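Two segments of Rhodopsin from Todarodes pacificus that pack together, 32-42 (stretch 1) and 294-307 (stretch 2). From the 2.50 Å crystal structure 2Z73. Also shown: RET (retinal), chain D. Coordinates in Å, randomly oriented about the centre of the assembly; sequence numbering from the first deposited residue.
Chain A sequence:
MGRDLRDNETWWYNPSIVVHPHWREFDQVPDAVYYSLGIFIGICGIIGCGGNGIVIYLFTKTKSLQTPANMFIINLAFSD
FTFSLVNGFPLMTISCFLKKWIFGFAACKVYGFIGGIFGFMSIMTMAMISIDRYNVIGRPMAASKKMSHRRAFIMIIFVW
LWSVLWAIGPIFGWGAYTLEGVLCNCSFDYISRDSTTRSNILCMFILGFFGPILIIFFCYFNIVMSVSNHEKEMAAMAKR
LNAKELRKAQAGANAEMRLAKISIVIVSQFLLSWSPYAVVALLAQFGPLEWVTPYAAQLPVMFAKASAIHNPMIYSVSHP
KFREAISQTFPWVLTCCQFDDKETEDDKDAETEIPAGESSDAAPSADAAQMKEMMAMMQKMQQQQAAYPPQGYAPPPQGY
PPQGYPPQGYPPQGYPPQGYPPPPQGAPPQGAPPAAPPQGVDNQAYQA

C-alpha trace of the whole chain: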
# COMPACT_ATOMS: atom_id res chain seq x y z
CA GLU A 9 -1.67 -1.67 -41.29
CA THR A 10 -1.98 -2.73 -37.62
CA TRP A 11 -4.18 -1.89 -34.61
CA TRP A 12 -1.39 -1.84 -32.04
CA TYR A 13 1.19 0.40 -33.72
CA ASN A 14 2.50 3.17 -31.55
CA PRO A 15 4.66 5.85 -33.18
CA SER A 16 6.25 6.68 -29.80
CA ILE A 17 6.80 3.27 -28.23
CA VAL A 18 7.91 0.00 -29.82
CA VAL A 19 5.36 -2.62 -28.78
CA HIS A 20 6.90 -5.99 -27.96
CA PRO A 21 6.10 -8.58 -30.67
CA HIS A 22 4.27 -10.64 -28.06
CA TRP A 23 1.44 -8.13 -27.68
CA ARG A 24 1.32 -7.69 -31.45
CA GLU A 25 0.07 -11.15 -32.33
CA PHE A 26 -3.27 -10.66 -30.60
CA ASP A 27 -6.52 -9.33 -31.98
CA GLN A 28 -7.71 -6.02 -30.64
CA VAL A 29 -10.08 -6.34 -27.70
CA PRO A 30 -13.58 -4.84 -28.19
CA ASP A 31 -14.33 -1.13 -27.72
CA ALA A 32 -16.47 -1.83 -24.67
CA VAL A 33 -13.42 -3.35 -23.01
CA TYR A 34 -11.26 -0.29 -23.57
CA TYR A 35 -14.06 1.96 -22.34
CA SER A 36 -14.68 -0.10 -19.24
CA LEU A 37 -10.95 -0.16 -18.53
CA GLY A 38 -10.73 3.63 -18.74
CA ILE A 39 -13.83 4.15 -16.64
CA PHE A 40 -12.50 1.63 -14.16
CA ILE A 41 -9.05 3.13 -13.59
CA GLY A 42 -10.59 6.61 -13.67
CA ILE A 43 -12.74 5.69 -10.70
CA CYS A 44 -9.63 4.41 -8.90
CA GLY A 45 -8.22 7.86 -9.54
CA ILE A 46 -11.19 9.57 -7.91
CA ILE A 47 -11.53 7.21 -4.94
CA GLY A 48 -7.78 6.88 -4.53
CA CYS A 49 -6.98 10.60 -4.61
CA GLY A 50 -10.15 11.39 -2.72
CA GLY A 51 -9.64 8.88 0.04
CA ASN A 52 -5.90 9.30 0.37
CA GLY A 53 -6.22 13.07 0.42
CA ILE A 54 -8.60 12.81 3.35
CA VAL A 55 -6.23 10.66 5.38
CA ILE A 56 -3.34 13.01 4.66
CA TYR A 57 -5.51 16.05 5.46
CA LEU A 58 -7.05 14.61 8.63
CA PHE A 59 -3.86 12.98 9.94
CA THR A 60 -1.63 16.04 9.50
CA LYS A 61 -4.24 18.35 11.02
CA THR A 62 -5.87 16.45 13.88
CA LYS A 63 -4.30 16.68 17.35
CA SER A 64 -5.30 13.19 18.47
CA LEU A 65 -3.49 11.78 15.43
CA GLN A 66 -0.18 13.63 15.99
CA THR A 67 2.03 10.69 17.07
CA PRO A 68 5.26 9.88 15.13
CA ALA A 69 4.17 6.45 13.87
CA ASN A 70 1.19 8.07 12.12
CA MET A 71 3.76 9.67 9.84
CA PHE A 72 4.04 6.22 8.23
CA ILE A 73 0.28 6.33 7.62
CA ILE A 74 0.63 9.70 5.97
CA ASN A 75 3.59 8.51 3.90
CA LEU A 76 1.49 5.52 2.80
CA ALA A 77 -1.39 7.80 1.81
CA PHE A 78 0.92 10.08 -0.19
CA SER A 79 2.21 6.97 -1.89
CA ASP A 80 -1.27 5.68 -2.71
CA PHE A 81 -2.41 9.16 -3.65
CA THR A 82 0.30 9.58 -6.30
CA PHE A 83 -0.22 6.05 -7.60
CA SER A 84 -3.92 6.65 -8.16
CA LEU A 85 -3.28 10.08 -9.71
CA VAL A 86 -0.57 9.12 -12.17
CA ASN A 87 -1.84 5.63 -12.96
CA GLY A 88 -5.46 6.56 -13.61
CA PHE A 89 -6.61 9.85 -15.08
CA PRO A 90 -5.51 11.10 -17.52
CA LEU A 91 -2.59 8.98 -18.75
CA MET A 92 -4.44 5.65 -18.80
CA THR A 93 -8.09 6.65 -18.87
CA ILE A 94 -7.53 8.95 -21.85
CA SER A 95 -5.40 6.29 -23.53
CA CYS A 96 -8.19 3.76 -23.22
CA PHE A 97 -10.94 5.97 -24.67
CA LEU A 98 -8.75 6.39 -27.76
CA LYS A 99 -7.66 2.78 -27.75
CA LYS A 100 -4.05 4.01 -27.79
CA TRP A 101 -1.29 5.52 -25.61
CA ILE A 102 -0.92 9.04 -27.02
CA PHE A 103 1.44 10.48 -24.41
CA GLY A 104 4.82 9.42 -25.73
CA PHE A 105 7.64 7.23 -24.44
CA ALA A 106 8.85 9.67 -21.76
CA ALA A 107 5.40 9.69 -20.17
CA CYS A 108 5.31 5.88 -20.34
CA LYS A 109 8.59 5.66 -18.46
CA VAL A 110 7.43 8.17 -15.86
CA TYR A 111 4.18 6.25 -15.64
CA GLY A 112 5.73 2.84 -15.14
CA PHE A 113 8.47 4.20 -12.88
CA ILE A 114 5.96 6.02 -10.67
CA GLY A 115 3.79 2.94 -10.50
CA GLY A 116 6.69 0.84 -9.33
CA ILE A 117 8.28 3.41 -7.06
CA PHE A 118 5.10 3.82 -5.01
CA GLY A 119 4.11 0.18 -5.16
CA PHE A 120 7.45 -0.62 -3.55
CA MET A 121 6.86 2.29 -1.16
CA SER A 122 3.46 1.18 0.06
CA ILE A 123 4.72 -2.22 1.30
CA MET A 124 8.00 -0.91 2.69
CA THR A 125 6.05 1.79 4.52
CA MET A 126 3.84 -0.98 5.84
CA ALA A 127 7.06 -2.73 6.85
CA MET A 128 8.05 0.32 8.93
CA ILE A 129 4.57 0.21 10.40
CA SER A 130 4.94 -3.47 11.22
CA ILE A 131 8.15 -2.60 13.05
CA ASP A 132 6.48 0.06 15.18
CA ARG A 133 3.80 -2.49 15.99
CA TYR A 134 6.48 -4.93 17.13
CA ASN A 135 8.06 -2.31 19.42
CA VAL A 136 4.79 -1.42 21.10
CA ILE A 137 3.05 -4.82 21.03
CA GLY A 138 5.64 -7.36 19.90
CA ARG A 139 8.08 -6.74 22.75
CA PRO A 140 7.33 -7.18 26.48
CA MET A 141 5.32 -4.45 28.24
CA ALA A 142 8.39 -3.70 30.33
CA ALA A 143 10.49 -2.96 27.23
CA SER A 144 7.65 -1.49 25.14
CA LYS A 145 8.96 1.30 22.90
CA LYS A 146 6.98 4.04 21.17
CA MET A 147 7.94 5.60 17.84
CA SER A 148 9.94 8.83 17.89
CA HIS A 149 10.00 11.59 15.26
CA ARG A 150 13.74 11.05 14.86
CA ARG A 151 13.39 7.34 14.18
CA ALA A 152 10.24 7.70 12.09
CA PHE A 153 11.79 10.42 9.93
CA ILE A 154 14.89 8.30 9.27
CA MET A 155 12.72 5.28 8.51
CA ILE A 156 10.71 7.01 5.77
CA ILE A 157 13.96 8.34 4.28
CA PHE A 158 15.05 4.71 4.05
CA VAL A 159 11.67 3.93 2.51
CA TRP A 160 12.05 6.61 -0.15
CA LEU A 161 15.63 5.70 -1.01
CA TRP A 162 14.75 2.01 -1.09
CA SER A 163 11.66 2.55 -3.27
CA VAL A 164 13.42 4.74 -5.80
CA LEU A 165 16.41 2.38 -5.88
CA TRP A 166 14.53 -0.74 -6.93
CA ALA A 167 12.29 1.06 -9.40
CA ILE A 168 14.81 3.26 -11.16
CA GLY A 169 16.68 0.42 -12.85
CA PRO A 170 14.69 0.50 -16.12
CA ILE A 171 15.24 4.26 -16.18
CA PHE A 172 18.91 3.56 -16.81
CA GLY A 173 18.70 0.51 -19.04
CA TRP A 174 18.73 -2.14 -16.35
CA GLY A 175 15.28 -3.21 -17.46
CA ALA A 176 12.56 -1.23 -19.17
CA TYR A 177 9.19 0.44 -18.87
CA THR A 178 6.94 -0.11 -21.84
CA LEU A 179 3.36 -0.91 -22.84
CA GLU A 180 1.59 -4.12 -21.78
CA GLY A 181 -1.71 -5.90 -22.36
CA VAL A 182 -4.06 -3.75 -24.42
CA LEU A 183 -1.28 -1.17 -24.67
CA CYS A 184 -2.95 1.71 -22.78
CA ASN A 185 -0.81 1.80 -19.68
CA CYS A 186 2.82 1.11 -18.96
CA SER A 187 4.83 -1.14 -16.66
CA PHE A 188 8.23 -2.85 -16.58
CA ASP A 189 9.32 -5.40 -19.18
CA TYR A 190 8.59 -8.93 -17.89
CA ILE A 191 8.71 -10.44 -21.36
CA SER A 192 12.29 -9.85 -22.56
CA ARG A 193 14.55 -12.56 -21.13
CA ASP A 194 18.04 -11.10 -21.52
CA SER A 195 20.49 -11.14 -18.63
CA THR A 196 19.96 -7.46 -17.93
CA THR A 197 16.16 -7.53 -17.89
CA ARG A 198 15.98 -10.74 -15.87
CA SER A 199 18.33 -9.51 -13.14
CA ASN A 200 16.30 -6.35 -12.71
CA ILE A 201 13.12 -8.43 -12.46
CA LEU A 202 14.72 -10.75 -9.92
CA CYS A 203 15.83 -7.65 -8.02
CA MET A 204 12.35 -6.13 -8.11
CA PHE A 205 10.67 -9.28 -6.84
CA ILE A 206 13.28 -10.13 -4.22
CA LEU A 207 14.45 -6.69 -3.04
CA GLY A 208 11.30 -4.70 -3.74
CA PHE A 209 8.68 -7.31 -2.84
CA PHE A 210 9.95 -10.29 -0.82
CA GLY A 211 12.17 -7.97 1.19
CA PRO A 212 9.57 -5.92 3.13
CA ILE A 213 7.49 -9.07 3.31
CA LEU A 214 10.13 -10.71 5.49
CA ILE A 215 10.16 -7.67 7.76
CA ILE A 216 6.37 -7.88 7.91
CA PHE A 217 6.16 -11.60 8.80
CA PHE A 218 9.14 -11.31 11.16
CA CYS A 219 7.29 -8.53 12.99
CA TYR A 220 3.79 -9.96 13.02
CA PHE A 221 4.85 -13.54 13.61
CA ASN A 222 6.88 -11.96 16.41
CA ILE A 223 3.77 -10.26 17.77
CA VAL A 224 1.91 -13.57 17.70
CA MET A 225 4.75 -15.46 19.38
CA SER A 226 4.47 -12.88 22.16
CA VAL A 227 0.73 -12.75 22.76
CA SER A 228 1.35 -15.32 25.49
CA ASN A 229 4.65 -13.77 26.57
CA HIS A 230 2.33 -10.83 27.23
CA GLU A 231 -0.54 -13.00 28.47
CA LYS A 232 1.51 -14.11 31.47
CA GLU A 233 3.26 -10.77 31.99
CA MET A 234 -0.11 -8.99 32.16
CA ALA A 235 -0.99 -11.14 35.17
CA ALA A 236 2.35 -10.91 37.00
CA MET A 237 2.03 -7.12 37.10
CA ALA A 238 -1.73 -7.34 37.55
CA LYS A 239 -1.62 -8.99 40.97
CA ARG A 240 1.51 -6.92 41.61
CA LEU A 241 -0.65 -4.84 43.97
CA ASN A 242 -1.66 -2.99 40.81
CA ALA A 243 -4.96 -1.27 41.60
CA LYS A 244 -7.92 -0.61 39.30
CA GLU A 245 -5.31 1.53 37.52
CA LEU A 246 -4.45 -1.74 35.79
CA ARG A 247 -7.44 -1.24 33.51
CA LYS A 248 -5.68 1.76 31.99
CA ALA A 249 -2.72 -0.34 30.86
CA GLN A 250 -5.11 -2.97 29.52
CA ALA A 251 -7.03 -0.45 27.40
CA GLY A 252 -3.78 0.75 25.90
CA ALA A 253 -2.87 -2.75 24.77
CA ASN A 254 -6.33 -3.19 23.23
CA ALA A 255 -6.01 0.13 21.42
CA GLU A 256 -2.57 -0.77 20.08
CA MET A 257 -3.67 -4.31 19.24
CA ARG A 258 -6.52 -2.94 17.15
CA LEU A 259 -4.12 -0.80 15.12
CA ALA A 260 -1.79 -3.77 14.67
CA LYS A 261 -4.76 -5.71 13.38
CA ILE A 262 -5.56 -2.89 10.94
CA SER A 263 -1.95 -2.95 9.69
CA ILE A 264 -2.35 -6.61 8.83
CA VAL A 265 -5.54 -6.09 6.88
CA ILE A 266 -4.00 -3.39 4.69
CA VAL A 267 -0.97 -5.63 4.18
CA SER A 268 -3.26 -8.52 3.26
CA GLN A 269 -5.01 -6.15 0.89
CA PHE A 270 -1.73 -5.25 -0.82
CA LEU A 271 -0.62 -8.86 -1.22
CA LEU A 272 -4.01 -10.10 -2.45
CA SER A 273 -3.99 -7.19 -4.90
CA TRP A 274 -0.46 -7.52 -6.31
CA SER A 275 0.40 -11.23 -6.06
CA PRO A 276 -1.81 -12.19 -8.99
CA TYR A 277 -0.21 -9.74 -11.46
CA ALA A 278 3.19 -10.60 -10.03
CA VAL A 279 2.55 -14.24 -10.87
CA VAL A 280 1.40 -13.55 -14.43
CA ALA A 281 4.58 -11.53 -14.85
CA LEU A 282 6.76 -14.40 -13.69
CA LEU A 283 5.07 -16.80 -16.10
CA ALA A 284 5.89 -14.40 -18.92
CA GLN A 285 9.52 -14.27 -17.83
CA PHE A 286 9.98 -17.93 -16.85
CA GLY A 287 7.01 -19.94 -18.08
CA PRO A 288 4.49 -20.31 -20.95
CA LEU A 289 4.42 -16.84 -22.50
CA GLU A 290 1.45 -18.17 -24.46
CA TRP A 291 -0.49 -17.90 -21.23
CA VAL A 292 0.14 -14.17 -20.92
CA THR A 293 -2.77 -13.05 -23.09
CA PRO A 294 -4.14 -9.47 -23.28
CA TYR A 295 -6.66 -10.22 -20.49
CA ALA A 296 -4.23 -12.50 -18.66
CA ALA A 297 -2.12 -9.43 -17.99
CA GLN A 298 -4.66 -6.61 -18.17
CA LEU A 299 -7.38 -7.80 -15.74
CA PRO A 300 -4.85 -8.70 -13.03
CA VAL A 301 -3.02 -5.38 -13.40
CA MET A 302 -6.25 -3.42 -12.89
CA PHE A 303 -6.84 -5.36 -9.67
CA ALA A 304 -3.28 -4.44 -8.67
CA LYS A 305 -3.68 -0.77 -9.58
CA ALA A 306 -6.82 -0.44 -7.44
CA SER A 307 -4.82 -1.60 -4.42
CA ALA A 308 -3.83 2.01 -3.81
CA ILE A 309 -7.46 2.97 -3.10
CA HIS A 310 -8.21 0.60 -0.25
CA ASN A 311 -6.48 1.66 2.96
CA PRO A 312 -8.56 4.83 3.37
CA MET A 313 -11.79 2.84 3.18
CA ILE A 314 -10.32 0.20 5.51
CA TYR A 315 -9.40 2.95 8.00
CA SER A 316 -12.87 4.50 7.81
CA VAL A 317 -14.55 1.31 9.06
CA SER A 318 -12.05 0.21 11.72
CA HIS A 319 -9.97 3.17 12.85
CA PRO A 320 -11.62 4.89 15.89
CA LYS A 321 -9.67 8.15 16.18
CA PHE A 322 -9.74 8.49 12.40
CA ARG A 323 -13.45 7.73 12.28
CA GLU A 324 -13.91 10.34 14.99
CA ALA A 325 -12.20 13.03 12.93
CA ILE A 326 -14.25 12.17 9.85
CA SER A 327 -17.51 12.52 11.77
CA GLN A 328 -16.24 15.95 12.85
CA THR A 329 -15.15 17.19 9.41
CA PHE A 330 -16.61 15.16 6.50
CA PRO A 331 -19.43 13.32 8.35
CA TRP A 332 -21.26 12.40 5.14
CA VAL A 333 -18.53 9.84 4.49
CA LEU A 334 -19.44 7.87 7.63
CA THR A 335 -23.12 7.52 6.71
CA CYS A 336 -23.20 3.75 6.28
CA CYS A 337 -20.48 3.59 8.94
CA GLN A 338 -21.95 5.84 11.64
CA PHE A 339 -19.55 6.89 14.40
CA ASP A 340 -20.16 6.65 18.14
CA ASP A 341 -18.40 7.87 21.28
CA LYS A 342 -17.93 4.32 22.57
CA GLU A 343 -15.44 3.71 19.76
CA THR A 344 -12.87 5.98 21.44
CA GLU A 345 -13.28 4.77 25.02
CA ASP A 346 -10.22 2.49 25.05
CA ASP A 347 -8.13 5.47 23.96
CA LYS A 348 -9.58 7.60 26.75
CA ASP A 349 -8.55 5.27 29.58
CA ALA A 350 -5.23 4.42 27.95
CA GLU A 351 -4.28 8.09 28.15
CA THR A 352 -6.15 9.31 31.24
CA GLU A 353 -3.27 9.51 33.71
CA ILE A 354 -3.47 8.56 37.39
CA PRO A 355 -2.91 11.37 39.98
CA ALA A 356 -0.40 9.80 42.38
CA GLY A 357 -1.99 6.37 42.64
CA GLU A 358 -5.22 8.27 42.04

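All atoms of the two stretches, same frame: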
# COMPACT_ATOMS: atom_id res chain seq x y z
N ALA A 32 -15.90 -1.80 -26.00
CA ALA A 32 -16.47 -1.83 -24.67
C ALA A 32 -15.45 -2.17 -23.61
O ALA A 32 -15.56 -1.73 -22.46
CB ALA A 32 -17.62 -2.83 -24.62
N VAL A 33 -14.44 -2.96 -23.98
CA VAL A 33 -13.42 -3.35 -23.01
C VAL A 33 -12.47 -2.20 -22.71
O VAL A 33 -12.04 -2.02 -21.57
CB VAL A 33 -12.59 -4.54 -23.52
CG1 VAL A 33 -11.51 -4.89 -22.50
CG2 VAL A 33 -13.49 -5.73 -23.78
N TYR A 34 -12.14 -1.43 -23.74
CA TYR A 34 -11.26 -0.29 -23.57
C TYR A 34 -11.96 0.75 -22.71
O TYR A 34 -11.37 1.31 -21.79
CB TYR A 34 -10.92 0.34 -24.91
CG TYR A 34 -9.87 -0.39 -25.71
CD1 TYR A 34 -10.21 -1.11 -26.86
CD2 TYR A 34 -8.52 -0.31 -25.34
CE1 TYR A 34 -9.22 -1.72 -27.64
CE2 TYR A 34 -7.53 -0.91 -26.11
CZ TYR A 34 -7.88 -1.61 -27.26
OH TYR A 34 -6.90 -2.17 -28.04
N TYR A 35 -13.23 0.99 -23.04
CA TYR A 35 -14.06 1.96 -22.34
C TYR A 35 -14.26 1.60 -20.87
O TYR A 35 -14.21 2.47 -19.99
CB TYR A 35 -15.41 2.08 -23.06
CG TYR A 35 -15.24 2.55 -24.49
CD1 TYR A 35 -16.23 2.30 -25.45
CD2 TYR A 35 -14.09 3.22 -24.88
CE1 TYR A 35 -16.05 2.71 -26.77
CE2 TYR A 35 -13.90 3.62 -26.19
CZ TYR A 35 -14.88 3.37 -27.14
OH TYR A 35 -14.66 3.76 -28.44
N SER A 36 -14.49 0.33 -20.60
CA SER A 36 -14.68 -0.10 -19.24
C SER A 36 -13.36 0.06 -18.50
O SER A 36 -13.34 0.51 -17.35
CB SER A 36 -15.12 -1.57 -19.21
OG SER A 36 -16.35 -1.70 -19.89
N LEU A 37 -12.27 -0.28 -19.16
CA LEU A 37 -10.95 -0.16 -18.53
C LEU A 37 -10.68 1.29 -18.12
O LEU A 37 -10.25 1.55 -17.00
CB LEU A 37 -9.86 -0.66 -19.49
CG LEU A 37 -9.72 -2.18 -19.60
CD1 LEU A 37 -8.60 -2.54 -20.57
CD2 LEU A 37 -9.42 -2.76 -18.23
N GLY A 38 -10.94 2.23 -19.03
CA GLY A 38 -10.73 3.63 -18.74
C GLY A 38 -11.62 4.11 -17.61
O GLY A 38 -11.17 4.81 -16.70
N ILE A 39 -12.90 3.75 -17.67
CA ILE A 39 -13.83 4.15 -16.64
C ILE A 39 -13.37 3.57 -15.32
O ILE A 39 -13.37 4.23 -14.29
CB ILE A 39 -15.25 3.65 -16.94
CG1 ILE A 39 -15.80 4.41 -18.15
CG2 ILE A 39 -16.13 3.78 -15.71
CD1 ILE A 39 -17.11 3.88 -18.68
N PHE A 40 -12.95 2.31 -15.36
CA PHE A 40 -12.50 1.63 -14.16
C PHE A 40 -11.36 2.36 -13.46
O PHE A 40 -11.50 2.80 -12.31
CB PHE A 40 -12.05 0.21 -14.49
CG PHE A 40 -11.61 -0.56 -13.29
CD1 PHE A 40 -12.55 -1.17 -12.47
CD2 PHE A 40 -10.27 -0.62 -12.94
CE1 PHE A 40 -12.16 -1.83 -11.32
CE2 PHE A 40 -9.86 -1.28 -11.79
CZ PHE A 40 -10.81 -1.88 -10.98
N ILE A 41 -10.23 2.48 -14.16
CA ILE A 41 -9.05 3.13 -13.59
C ILE A 41 -9.31 4.60 -13.22
O ILE A 41 -8.70 5.12 -12.29
CB ILE A 41 -7.84 3.02 -14.54
CG1 ILE A 41 -6.55 3.17 -13.75
CG2 ILE A 41 -7.93 4.05 -15.64
CD1 ILE A 41 -6.41 2.17 -12.58
N GLY A 42 -10.23 5.23 -13.95
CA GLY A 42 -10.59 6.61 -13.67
C GLY A 42 -11.25 6.71 -12.31
O GLY A 42 -11.03 7.66 -11.56
N PRO A 294 -3.71 -10.84 -23.57
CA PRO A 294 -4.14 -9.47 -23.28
C PRO A 294 -4.90 -9.34 -21.96
O PRO A 294 -4.61 -8.46 -21.18
CB PRO A 294 -4.99 -9.13 -24.49
CG PRO A 294 -4.28 -9.84 -25.59
CD PRO A 294 -3.99 -11.19 -24.98
N TYR A 295 -5.88 -10.23 -21.73
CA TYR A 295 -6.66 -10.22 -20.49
C TYR A 295 -5.86 -10.84 -19.35
O TYR A 295 -6.01 -10.44 -18.19
CB TYR A 295 -7.97 -11.00 -20.64
CG TYR A 295 -8.95 -10.44 -21.64
CD1 TYR A 295 -9.56 -11.27 -22.58
CD2 TYR A 295 -9.26 -9.08 -21.67
CE1 TYR A 295 -10.45 -10.77 -23.52
CE2 TYR A 295 -10.16 -8.56 -22.62
CZ TYR A 295 -10.75 -9.42 -23.53
OH TYR A 295 -11.63 -8.93 -24.47
N ALA A 296 -5.04 -11.83 -19.67
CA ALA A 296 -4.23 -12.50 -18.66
C ALA A 296 -3.41 -11.49 -17.89
O ALA A 296 -3.20 -11.62 -16.68
CB ALA A 296 -3.31 -13.53 -19.32
N ALA A 297 -2.93 -10.48 -18.61
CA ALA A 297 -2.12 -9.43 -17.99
C ALA A 297 -3.01 -8.27 -17.56
O ALA A 297 -3.00 -7.86 -16.39
CB ALA A 297 -1.04 -8.97 -18.96
N GLN A 298 -3.81 -7.74 -18.49
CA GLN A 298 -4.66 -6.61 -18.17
C GLN A 298 -5.53 -6.71 -16.90
O GLN A 298 -5.33 -5.97 -15.96
CB GLN A 298 -5.56 -6.27 -19.36
CG GLN A 298 -5.92 -4.79 -19.43
CD GLN A 298 -4.69 -3.90 -19.52
OE1 GLN A 298 -3.96 -3.95 -20.51
NE2 GLN A 298 -4.44 -3.10 -18.48
N LEU A 299 -6.49 -7.64 -16.89
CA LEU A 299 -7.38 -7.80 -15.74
C LEU A 299 -6.68 -7.89 -14.39
O LEU A 299 -7.15 -7.32 -13.40
CB LEU A 299 -8.29 -9.02 -15.94
CG LEU A 299 -9.64 -8.73 -16.60
CD1 LEU A 299 -9.45 -8.04 -17.94
CD2 LEU A 299 -10.39 -10.03 -16.78
N PRO A 300 -5.55 -8.61 -14.31
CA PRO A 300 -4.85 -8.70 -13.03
C PRO A 300 -4.09 -7.43 -12.68
O PRO A 300 -3.82 -7.17 -11.50
CB PRO A 300 -3.93 -9.90 -13.23
CG PRO A 300 -4.69 -10.74 -14.17
CD PRO A 300 -5.16 -9.73 -15.18
N VAL A 301 -3.73 -6.63 -13.68
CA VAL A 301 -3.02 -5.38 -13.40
C VAL A 301 -4.00 -4.33 -12.87
O VAL A 301 -3.65 -3.53 -12.01
CB VAL A 301 -2.29 -4.79 -14.65
CG1 VAL A 301 -3.27 -4.08 -15.55
CG2 VAL A 301 -1.18 -3.83 -14.22
N MET A 302 -5.23 -4.35 -13.36
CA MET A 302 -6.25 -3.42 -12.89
C MET A 302 -6.49 -3.68 -11.39
O MET A 302 -6.54 -2.76 -10.58
CB MET A 302 -7.56 -3.62 -13.66
CG MET A 302 -7.42 -3.44 -15.15
SD MET A 302 -6.43 -1.97 -15.53
CE MET A 302 -7.73 -0.85 -16.06
N PHE A 303 -6.63 -4.96 -11.05
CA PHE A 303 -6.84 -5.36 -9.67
C PHE A 303 -5.68 -4.81 -8.85
O PHE A 303 -5.88 -4.26 -7.76
CB PHE A 303 -6.88 -6.89 -9.57
CG PHE A 303 -7.38 -7.40 -8.26
CD1 PHE A 303 -8.71 -7.19 -7.89
CD2 PHE A 303 -6.54 -8.09 -7.39
CE1 PHE A 303 -9.19 -7.66 -6.65
CE2 PHE A 303 -7.00 -8.56 -6.15
CZ PHE A 303 -8.33 -8.34 -5.79
N ALA A 304 -4.46 -4.95 -9.37
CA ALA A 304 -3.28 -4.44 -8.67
C ALA A 304 -3.32 -2.92 -8.53
O ALA A 304 -3.11 -2.39 -7.44
CB ALA A 304 -1.99 -4.88 -9.40
N LYS A 305 -3.62 -2.23 -9.62
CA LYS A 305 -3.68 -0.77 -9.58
C LYS A 305 -4.68 -0.21 -8.56
O LYS A 305 -4.44 0.84 -7.96
CB LYS A 305 -4.00 -0.21 -10.97
CG LYS A 305 -2.91 -0.43 -12.00
CD LYS A 305 -3.12 0.47 -13.20
CE LYS A 305 -2.25 0.07 -14.38
NZ LYS A 305 -0.86 0.50 -14.28
N ALA A 306 -5.81 -0.90 -8.38
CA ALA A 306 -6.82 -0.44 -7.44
C ALA A 306 -6.34 -0.58 -6.00
O ALA A 306 -6.86 0.07 -5.10
CB ALA A 306 -8.12 -1.22 -7.65
N SER A 307 -5.33 -1.41 -5.77
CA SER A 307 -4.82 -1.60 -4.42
C SER A 307 -4.61 -0.27 -3.71
O SER A 307 -4.92 -0.15 -2.54
CB SER A 307 -3.48 -2.36 -4.42
OG SER A 307 -2.96 -2.51 -3.10
C1 RET D . 6.12 -6.85 -8.33
C2 RET D . 5.53 -7.83 -7.27
C3 RET D . 4.37 -7.29 -6.45
C4 RET D . 4.67 -5.91 -5.83
C5 RET D . 5.27 -4.92 -6.83
C6 RET D . 5.93 -5.32 -7.97
C7 RET D . 6.51 -4.33 -8.96
C8 RET D . 5.75 -3.52 -9.83
C9 RET D . 6.13 -2.48 -10.78
C10 RET D . 5.08 -1.92 -11.40
C11 RET D . 4.99 -0.84 -12.35
C12 RET D . 3.87 -0.33 -12.94
C13 RET D . 2.41 -0.72 -12.97
C14 RET D . 1.50 0.08 -13.61
C15 RET D . 0.07 -0.23 -13.70
C16 RET D . 7.60 -7.17 -8.53
C17 RET D . 5.42 -7.23 -9.68
C18 RET D . 5.02 -3.51 -6.37
C19 RET D . 7.59 -2.08 -10.97
C20 RET D . 2.02 -2.03 -12.26

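The lysine that carries the chromophore of this rhodopsin also helps to pack two helices together. Lys305 NZ is covalently bonded to retinal C15 at 1.3 Å, yet the base of the same side chain belongs to an apolar seam: its CB lies 3.8 Å from Ile41 CD1. The CA-to-CB bond points toward the first stretch, while the end of the chain leads away to the ligand. A long side chain can thus serve two environments, its methylenes packing against a neighbour while its nitrogen is bonded to the ligand.

The general principle is that two helices can pack through side-chain contacts without a hydrogen bond between them. The two run nearly parallel, 15° apart, with axes approaching to 10.6 Å, and no hydrogen bond crosses between them. Backbone polarity is largely satisfied within each helix, as in Leu37 N to Val33 O (3.0 Å) and Lys305 N to Val301 O (2.7 Å). The second helix is kinked at Pro300, whose ring nitrogen has no hydrogen to donate to the preceding turn.

Met302 is the centre of the contact, with the largest covered area of any residue here. Its flexible thioether chain brings CE to 3.3 Å from Leu37 CD2, a tight apolar approach, and to 4.2 Å from Ile41 CB. Its CB, meanwhile, lies 3.8 Å from Phe40 CE2. The Phe40 ring meets Met302 obliquely and reaches on to Ala306, whose small methyl CB sits 4.3 Å from Phe40 CZ.

Toward the start of both stretches the spacing widens, from 7.2 Å between Ile41 CA and Met302 CA to 10.0 Å between Val33 CA and Tyr295 CA. Longer reach compensates: Tyr295 extends its ring so that Val33 CG1 meets the edge, 3.9 Å from Tyr295 CE2. Between these ends, Leu37 CD1 packs 3.7 Å from Gln298 CG, an aliphatic contact that leaves the amide to hydrogen-bond elsewhere in the structure.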